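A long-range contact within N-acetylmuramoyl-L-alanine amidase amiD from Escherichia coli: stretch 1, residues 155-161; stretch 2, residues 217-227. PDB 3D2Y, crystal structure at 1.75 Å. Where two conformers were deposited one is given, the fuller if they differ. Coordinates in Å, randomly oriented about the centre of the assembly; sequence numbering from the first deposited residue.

Stretch 1 155-161: APQRKDD
Stretch 2 217-227: DMTPREQRRVI

A short irregular segment can be fastened to a helix by a few polar side chains that reach for backbone carbonyls, and AmiD offers a compact example. Stretch 1 lacks regular structure; a turn, with Arg-158 N and Lys-159 N both 3.0 Å from Ala-155 O, precedes extended Lys-159 (phi/psi -135/151). Stretch 2 becomes helical at Pro-220, where Thr-219 (chi1 p) caps the helix, Thr-219 OG1 accepting from Glu-222 N at 3.1 Å. In register, Pro-156 CA lies 5.4 Å from Val-226 CA, and Gln-157 CA 5.8 Å from Arg-225 CA.

Gln-157 points its CA-to-CB bond away, yet chi1 and chi2, both m, fold the chain back so that its amide, Gln-157 NE2, donates to Glu-222 O (2.8 Å, 174°). Glu-222 O also accepts a weak helical bond from Val-226 N at 3.3 Å.

Arg-225 points toward stretch 1. With chi1 m and chi2 and chi3 off-well (-109° and 19°), its guanidinium serves a carbonyl and a carboxylate at once: Arg-225 NH2 donates to Lys-159 O at 2.6 Å, near the guanidinium plane, and forms a salt bridge with Asp-160 OD1 at 2.7 Å. Pro-156 O lies over one guanidinium face, 2.6 Å from Arg-225 NH2, without a hydrogen bond. The Pro-156 ring (C-gamma endo) meets Val-226 (chi1 t), Pro-156 CG lying 4.2 Å from Val-226 CG2, an apolar contact between buried residues. The contact buries 364 Å², both sides summed, with Arg-225 and Gln-157 covered most.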

ATOM      1  N   ALA A 155       6.449   2.838   5.413  1.00  4.77           N
ATOM      2  CA  ALA A 155       7.122   3.810   6.298  1.00  2.95           C
ATOM      3  C   ALA A 155       6.389   3.969   7.645  1.00  4.57           C
ATOM      4  O   ALA A 155       5.856   5.076   7.932  1.00  3.11           O
ATOM      5  CB  ALA A 155       7.159   5.197   5.615  1.00  2.86           C
ATOM      6  N   PRO A 156       6.298   2.896   8.432  1.00  4.50           N
ATOM      7  CA  PRO A 156       5.429   2.892   9.631  1.00  5.46           C
ATOM      8  C   PRO A 156       5.777   3.918  10.692  1.00  7.44           C
ATOM      9  O   PRO A 156       4.880   4.345  11.432  1.00 11.16           O
ATOM     10  CB  PRO A 156       5.540   1.454  10.174  1.00  2.91           C
ATOM     11  CG  PRO A 156       6.725   0.895   9.498  1.00  5.25           C
ATOM     12  CD  PRO A 156       6.900   1.570   8.203  1.00  5.83           C
ATOM     13  N   GLN A 157       7.039   4.343  10.752  1.00  7.82           N
ATOM     14  CA  GLN A 157       7.428   5.345  11.767  1.00  6.56           C
ATOM     15  C   GLN A 157       7.022   6.751  11.336  1.00  8.54           C
ATOM     16  O   GLN A 157       7.053   7.664  12.171  1.00 10.18           O
ATOM     17  CB  GLN A 157       8.943   5.376  12.008  1.00  8.01           C
ATOM     18  CG  GLN A 157       9.578   4.041  12.438  1.00  9.32           C
ATOM     19  CD  GLN A 157       8.966   3.497  13.716  1.00 10.33           C
ATOM     20  OE1 GLN A 157       8.628   4.257  14.621  1.00  6.61           O
ATOM     21  NE2 GLN A 157       8.833   2.175  13.802  1.00  9.86           N
ATOM     22  N   ARG A 158       6.730   6.945  10.043  1.00  8.88           N
ATOM     23  CA  ARG A 158       6.559   8.303   9.501  1.00  6.16           C
ATOM     24  C   ARG A 158       5.145   8.627   9.097  1.00  6.15           C
ATOM     25  O   ARG A 158       4.774   9.810   9.051  1.00  6.16           O
ATOM     26  CB  ARG A 158       7.460   8.539   8.273  1.00  7.23           C
ATOM     27  CG  ARG A 158       8.976   8.472   8.585  1.00  9.42           C
ATOM     28  CD  ARG A 158       9.840   8.944   7.393  1.00  6.46           C
ATOM     29  NE  ARG A 158       9.592   8.201   6.145  1.00  5.90           N
ATOM     30  CZ  ARG A 158       8.875   8.693   5.131  1.00  8.43           C
ATOM     31  NH1 ARG A 158       8.388   9.914   5.214  1.00  7.40           N
ATOM     32  NH2 ARG A 158       8.671   7.986   4.014  1.00  7.46           N
ATOM     33  N   LYS A 159       4.391   7.596   8.696  1.00  5.82           N
ATOM     34  CA  LYS A 159       3.079   7.807   8.031  1.00  6.24           C
ATOM     35  C   LYS A 159       1.986   6.889   8.576  1.00  8.22           C
ATOM     36  O   LYS A 159       2.261   5.770   9.021  1.00  4.89           O
ATOM     37  CB  LYS A 159       3.206   7.579   6.522  1.00  4.12           C
ATOM     38  CG  LYS A 159       4.207   8.469   5.833  1.00  4.09           C
ATOM     39  CD  LYS A 159       3.742   9.920   5.745  1.00  3.48           C
ATOM     40  CE  LYS A 159       4.873  10.787   5.257  1.00  2.00           C
ATOM     41  NZ  LYS A 159       4.269  12.128   4.847  1.00  4.63           N
ATOM     42  N   ASP A 160       0.751   7.380   8.497  1.00  6.09           N
ATOM     43  CA  ASP A 160      -0.447   6.605   8.840  1.00  6.42           C
ATOM     44  C   ASP A 160      -1.321   6.263   7.634  1.00  4.48           C
ATOM     45  O   ASP A 160      -2.229   5.415   7.732  1.00  7.59           O
ATOM     46  CB  ASP A 160      -1.299   7.441   9.819  1.00  7.01           C
ATOM     47  CG  ASP A 160      -0.756   7.411  11.235  1.00 10.44           C
ATOM     48  OD1 ASP A 160       0.152   6.617  11.496  1.00 10.65           O
ATOM     49  OD2 ASP A 160      -1.226   8.198  12.087  1.00 13.19           O
ATOM     50  N   ASP A 161      -1.117   6.985   6.529  1.00  6.79           N
ATOM     51  CA  ASP A 161      -2.024   6.903   5.389  1.00  4.88           C
ATOM     52  C   ASP A 161      -2.007   5.577   4.642  1.00  5.58           C
ATOM     53  O   ASP A 161      -0.945   4.918   4.585  1.00  5.84           O
ATOM     54  CB  ASP A 161      -1.892   8.144   4.472  1.00  8.23           C
ATOM     55  CG  ASP A 161      -0.541   8.247   3.777  1.00  9.16           C
ATOM     56  OD1 ASP A 161      -0.546   8.245   2.524  1.00  6.80           O
ATOM     57  OD2 ASP A 161       0.508   8.305   4.470  1.00  6.49           O
ATOM     58  N   ASP A 217      17.070  -2.909  17.231  1.00 24.95           N
ATOM     59  CA  ASP A 217      16.829  -2.252  18.512  1.00 29.26           C
ATOM     60  C   ASP A 217      15.852  -1.111  18.327  1.00 26.95           C
ATOM     61  O   ASP A 217      16.169  -0.089  17.706  1.00 26.61           O
ATOM     62  CB  ASP A 217      18.136  -1.821  19.201  1.00 34.03           C
ATOM     63  CG  ASP A 217      18.728  -2.917  20.098  1.00 37.94           C
ATOM     64  OD1 ASP A 217      17.955  -3.722  20.680  1.00 39.14           O
ATOM     65  OD2 ASP A 217      19.973  -2.966  20.232  1.00 38.40           O
ATOM     66  N   MET A 218      14.630  -1.323  18.798  1.00 23.30           N
ATOM     67  CA  MET A 218      13.597  -0.310  18.605  1.00 20.47           C
ATOM     68  C   MET A 218      13.061   0.033  19.967  1.00 18.68           C
ATOM     69  O   MET A 218      13.002  -0.818  20.837  1.00 19.88           O
ATOM     70  CB  MET A 218      12.480  -0.812  17.669  1.00 19.52           C
ATOM     71  CG  MET A 218      12.838  -0.807  16.196  1.00 18.24           C
ATOM     72  SD  MET A 218      11.392  -0.968  15.093  1.00 26.24           S
ATOM     73  CE  MET A 218      10.853  -2.614  15.579  1.00 18.42           C
ATOM     74  N   THR A 219      12.699   1.293  20.165  1.00 16.17           N
ATOM     75  CA  THR A 219      12.053   1.674  21.392  1.00 11.27           C
ATOM     76  C   THR A 219      10.667   1.041  21.343  1.00 12.44           C
ATOM     77  O   THR A 219      10.201   0.679  20.266  1.00  9.69           O
ATOM     78  CB  THR A 219      11.927   3.184  21.497  1.00 14.52           C
ATOM     79  OG1 THR A 219      11.019   3.649  20.488  1.00 12.53           O
ATOM     80  CG2 THR A 219      13.279   3.842  21.300  1.00 14.69           C
ATOM     81  N   PRO A 220      10.015   0.862  22.511  1.00 13.66           N
ATOM     82  CA  PRO A 220       8.613   0.412  22.575  1.00 12.92           C
ATOM     83  C   PRO A 220       7.691   1.212  21.657  1.00 15.79           C
ATOM     84  O   PRO A 220       6.858   0.626  20.949  1.00 12.45           O
ATOM     85  CB  PRO A 220       8.250   0.653  24.058  1.00 16.18           C
ATOM     86  CG  PRO A 220       9.563   0.460  24.777  1.00 17.47           C
ATOM     87  CD  PRO A 220      10.600   1.048  23.860  1.00 15.42           C
ATOM     88  N   ARG A 221       7.852   2.541  21.685  1.00 16.80           N
ATOM     89  CA  ARG A 221       7.184   3.500  20.778  1.00 19.82           C
ATOM     90  C   ARG A 221       7.280   3.095  19.295  1.00 13.10           C
ATOM     91  O   ARG A 221       6.274   3.047  18.561  1.00 12.65           O
ATOM     92  CB  ARG A 221       7.816   4.892  20.979  1.00 25.35           C
ATOM     93  CG  ARG A 221       7.084   6.105  20.374  1.00 32.06           C
ATOM     94  CD  ARG A 221       7.728   6.593  19.049  1.00 38.52           C
ATOM     95  NE  ARG A 221       9.199   6.554  19.038  1.00 43.61           N
ATOM     96  CZ  ARG A 221      10.011   7.610  19.134  1.00 44.19           C
ATOM     97  NH1 ARG A 221       9.521   8.840  19.247  1.00 44.53           N
ATOM     98  NH2 ARG A 221      11.328   7.423  19.121  1.00 44.04           N
ATOM     99  N   GLU A 222       8.497   2.794  18.869  1.00 10.04           N
ATOM    100  CA  GLU A 222       8.774   2.440  17.486  1.00 12.93           C
ATOM    101  C   GLU A 222       8.174   1.059  17.158  1.00 14.03           C
ATOM    102  O   GLU A 222       7.703   0.829  16.043  1.00 14.00           O
ATOM    103  CB  GLU A 222      10.278   2.478  17.227  1.00 11.18           C
ATOM    104  CG  GLU A 222      10.881   3.887  17.393  1.00 13.94           C
ATOM    105  CD  GLU A 222      12.395   3.922  17.378  1.00 15.05           C
ATOM    106  OE1 GLU A 222      13.026   2.853  17.501  1.00 15.23           O
ATOM    107  OE2 GLU A 222      12.946   5.040  17.231  1.00 18.65           O
ATOM    108  N   GLN A 223       8.152   0.170  18.155  1.00 10.26           N
ATOM    109  CA  GLN A 223       7.606  -1.188  17.991  1.00  8.80           C
ATOM    110  C   GLN A 223       6.093  -1.092  17.884  1.00 10.57           C
ATOM    111  O   GLN A 223       5.481  -1.817  17.110  1.00  9.53           O
ATOM    112  CB  GLN A 223       8.011  -2.099  19.174  1.00 11.49           C
ATOM    113  CG  GLN A 223       9.500  -2.488  19.237  1.00 14.73           C
ATOM    114  CD  GLN A 223       9.876  -3.285  20.499  1.00 14.33           C
ATOM    115  OE1 GLN A 223       9.018  -3.831  21.184  1.00 17.72           O
ATOM    116  NE2 GLN A 223      11.171  -3.341  20.807  1.00 15.32           N
ATOM    117  N   ARG A 224       5.504  -0.158  18.650  1.00 12.90           N
ATOM    118  CA  ARG A 224       4.068   0.178  18.572  1.00 13.65           C
ATOM    119  C   ARG A 224       3.648   0.725  17.192  1.00 11.62           C
ATOM    120  O   ARG A 224       2.623   0.322  16.667  1.00 11.58           O
ATOM    121  CB  ARG A 224       3.642   1.155  19.683  1.00 16.58           C
ATOM    122  CG  ARG A 224       3.421   0.517  21.038  1.00 18.89           C
ATOM    123  CD  ARG A 224       2.600   1.418  21.981  1.00 20.65           C
ATOM    124  NE  ARG A 224       3.271   2.680  22.288  1.00 20.22           N
ATOM    125  CZ  ARG A 224       4.214   2.839  23.221  1.00 23.48           C
ATOM    126  NH1 ARG A 224       4.638   1.817  23.959  1.00 19.26           N
ATOM    127  NH2 ARG A 224       4.744   4.041  23.410  1.00 28.69           N
ATOM    128  N   ARG A 225       4.434   1.624  16.609  1.00  9.49           N
ATOM    129  CA  ARG A 225       4.104   2.162  15.304  0.70 11.28           C
ATOM    130  C   ARG A 225       4.064   1.050  14.250  1.00  9.79           C
ATOM    131  O   ARG A 225       3.188   1.051  13.384  1.00  8.23           O
ATOM    132  CB  ARG A 225       5.065   3.302  14.919  0.70 11.84           C
ATOM    133  CG  ARG A 225       4.837   4.619  15.693  0.70 14.96           C
ATOM    134  CD  ARG A 225       4.228   5.774  14.854  0.70 16.12           C
ATOM    135  NE  ARG A 225       3.568   5.333  13.611  0.70 18.28           N
ATOM    136  CZ  ARG A 225       3.140   6.111  12.609  0.70 13.01           C
ATOM    137  NH1 ARG A 225       3.280   7.436  12.635  0.70 15.34           N
ATOM    138  NH2 ARG A 225       2.584   5.526  11.549  0.70  5.93           N
ATOM    139  N   VAL A 226       4.977   0.082  14.332  1.00  4.76           N
ATOM    140  CA  VAL A 226       4.960  -1.011  13.334  1.00  7.61           C
ATOM    141  C   VAL A 226       3.655  -1.815  13.485  1.00  9.80           C
ATOM    142  O   VAL A 226       2.977  -2.107  12.502  1.00  8.83           O
ATOM    143  CB  VAL A 226       6.194  -1.904  13.436  1.00  8.43           C
ATOM    144  CG1 VAL A 226       6.086  -3.089  12.481  1.00  2.68           C
ATOM    145  CG2 VAL A 226       7.445  -1.102  13.104  1.00  7.17           C
ATOM    146  N   ILE A 227       3.287  -2.130  14.727  1.00  5.53           N
ATOM    147  CA  ILE A 227       2.178  -3.041  14.968  1.00  3.59           C
ATOM    148  C   ILE A 227       0.903  -2.290  14.619  1.00  5.32           C
ATOM    149  O   ILE A 227      -0.015  -2.836  13.999  1.00  9.87           O
ATOM    150  CB  ILE A 227       2.174  -3.549  16.427  1.00  2.92           C
ATOM    151  CG1 ILE A 227       3.318  -4.578  16.651  1.00  4.93           C
ATOM    152  CG2 ILE A 227       0.861  -4.242  16.715  1.00  4.77           C
ATOM    153  CD1 ILE A 227       3.756  -4.848  18.146  1.00  2.00           C
TER